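PrgZ (PDB 4FAJ) is a pheromone receptor of Enterococcus faecalis, an extracellular, membrane-anchored substrate-binding protein that binds peptide and probably serves in its uptake. Local coordinates at residues A[391-394]-A[395-398]. Residues are numbered along the deposited sequence; the frame is centred on the assembly and turned at random.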
loop_
_atom_site.group_PDB
_atom_site.type_symbol
_atom_site.label_atom_id
_atom_site.label_comp_id
_atom_site.label_asym_id
_atom_site.label_seq_id
_atom_site.Cartn_x
_atom_site.Cartn_y
_atom_site.Cartn_z
ATOM N N LYS A 391 -6.853 5.085 29.565
ATOM C CA LYS A 391 -7.809 6.200 29.692
ATOM C C LYS A 391 -7.341 7.277 30.680
ATOM O O LYS A 391 -7.388 8.464 30.374
ATOM C CB LYS A 391 -9.177 5.643 30.115
ATOM C CG LYS A 391 -10.262 6.672 30.368
ATOM C CD LYS A 391 -11.383 6.582 29.365
ATOM C CE LYS A 391 -12.317 7.790 29.475
ATOM N NZ LYS A 391 -13.142 7.732 30.691
ATOM N N LYS A 392 -6.867 6.866 31.854
ATOM C CA LYS A 392 -6.426 7.848 32.861
ATOM C C LYS A 392 -5.237 8.676 32.363
ATOM O O LYS A 392 -5.216 9.886 32.562
ATOM C CB LYS A 392 -6.107 7.192 34.209
ATOM C CG LYS A 392 -7.347 6.913 35.087
ATOM C CD LYS A 392 -8.152 5.735 34.547
ATOM C CE LYS A 392 -9.398 5.410 35.323
ATOM N NZ LYS A 392 -10.348 4.711 34.402
ATOM N N GLN A 393 -4.268 8.052 31.695
ATOM C CA GLN A 393 -3.140 8.819 31.125
ATOM C C GLN A 393 -3.583 9.752 29.982
ATOM O O GLN A 393 -3.070 10.859 29.852
ATOM C CB GLN A 393 -1.996 7.900 30.654
ATOM C CG GLN A 393 -1.089 7.382 31.790
ATOM C CD GLN A 393 -0.425 8.490 32.585
ATOM O OE1 GLN A 393 -0.271 9.624 32.111
ATOM N NE2 GLN A 393 -0.035 8.172 33.816
ATOM N N ALA A 394 -4.536 9.302 29.175
ATOM C CA ALA A 394 -5.135 10.132 28.129
ATOM C C ALA A 394 -5.703 11.404 28.731
ATOM O O ALA A 394 -5.399 12.499 28.276
ATOM C CB ALA A 394 -6.232 9.365 27.391
ATOM N N GLU A 395 -6.517 11.240 29.769
ATOM C CA GLU A 395 -7.157 12.362 30.461
ATOM C C GLU A 395 -6.113 13.313 31.025
ATOM O O GLU A 395 -6.247 14.531 30.937
ATOM C CB GLU A 395 -8.059 11.851 31.585
ATOM C CG GLU A 395 -9.278 11.059 31.093
ATOM C CD GLU A 395 -10.156 10.541 32.232
ATOM O OE1 GLU A 395 -9.640 10.335 33.353
ATOM O OE2 GLU A 395 -11.361 10.330 31.994
ATOM N N GLU A 396 -5.056 12.754 31.593
ATOM C CA GLU A 396 -4.011 13.566 32.180
ATOM C C GLU A 396 -3.129 14.297 31.173
ATOM O O GLU A 396 -2.729 15.434 31.425
ATOM C CB GLU A 396 -3.161 12.719 33.115
ATOM C CG GLU A 396 -3.972 12.226 34.307
ATOM C CD GLU A 396 -3.137 12.020 35.534
ATOM O OE1 GLU A 396 -1.896 11.959 35.409
ATOM O OE2 GLU A 396 -3.726 11.923 36.626
ATOM N N TYR A 397 -2.812 13.667 30.045
ATOM C CA TYR A 397 -2.063 14.355 28.995
ATOM C C TYR A 397 -2.904 15.495 28.398
ATOM O O TYR A 397 -2.373 16.547 28.039
ATOM C CB TYR A 397 -1.625 13.391 27.888
ATOM C CG TYR A 397 -0.272 12.752 28.144
ATOM C CD1 TYR A 397 0.901 13.487 28.015
ATOM C CD2 TYR A 397 -0.169 11.419 28.505
ATOM C CE1 TYR A 397 2.145 12.912 28.233
ATOM C CE2 TYR A 397 1.075 10.825 28.726
ATOM C CZ TYR A 397 2.220 11.570 28.592
ATOM O OH TYR A 397 3.436 10.968 28.814
ATOM N N TRP A 398 -4.208 15.273 28.310
ATOM C CA TRP A 398 -5.132 16.291 27.817
ATOM C C TRP A 398 -5.176 17.489 28.772
ATOM O O TRP A 398 -5.099 18.627 28.328
ATOM C CB TRP A 398 -6.524 15.687 27.617
ATOM C CG TRP A 398 -7.567 16.645 27.119
ATOM C CD1 TRP A 398 -8.720 17.000 27.761
ATOM C CD2 TRP A 398 -7.562 17.365 25.878
ATOM N NE1 TRP A 398 -9.431 17.893 26.997
ATOM C CE2 TRP A 398 -8.744 18.139 25.840
ATOM C CE3 TRP A 398 -6.677 17.434 24.799
ATOM C CZ2 TRP A 398 -9.064 18.973 24.759
ATOM C CZ3 TRP A 398 -6.996 18.266 23.719
ATOM C CH2 TRP A 398 -8.179 19.022 23.713
#
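K391 and E395, one helical turn apart, pair through an i to i+4 salt bridge that is loose by its geometry: NZ of K391 stands 3.4 Å from OE2 of E395, a weak hydrogen bond, and a second, long and weak ion pair with D436 probably shares the lysine's charge between two carboxylates. CG of K391 lies anti to the backbone N (chi1 177°), and bends at chi2 and chi4 turn the chain obliquely over to E395, where NZ and CE both meet the single oxygen OE2, which is 3.7 Å from CE of K391.

The backbone evidence is that of a regular alpha-helix, four successive i+4 to i bonds. E395 N donates to K391 O at 3.0 Å with a nearly straight N-H...O angle of 166°; E396, Y397 and W398 repeat the pattern on K392, Q393 and A394, the shortest being Y397 N to Q393 O at 2.8 Å.

Other side chains touch through C-H and carbonyl contacts. OE1 of Q393 stands above the ring plane, outside the CD2-CE2 edge of Y397, 3.8 Å from CE2, with amide and ring planes 63° apart, while Q393 O lies at the ring edge, 3.2 Å from CD2. CG of E396 rests against K392 O at 3.2 Å.

Away from the zinc sites, this opening part of helix 391-402 packs on two helices: A394 meets Y344 and A345 of helix 336-345 and S437 of helix 421-437. Y397 touches N337 and K340 of the former, while buried W398 packs on L438 and L441, its NE1 hydrogen-bonded to E439 O in the loop between helix 421-437 and strand 442-448.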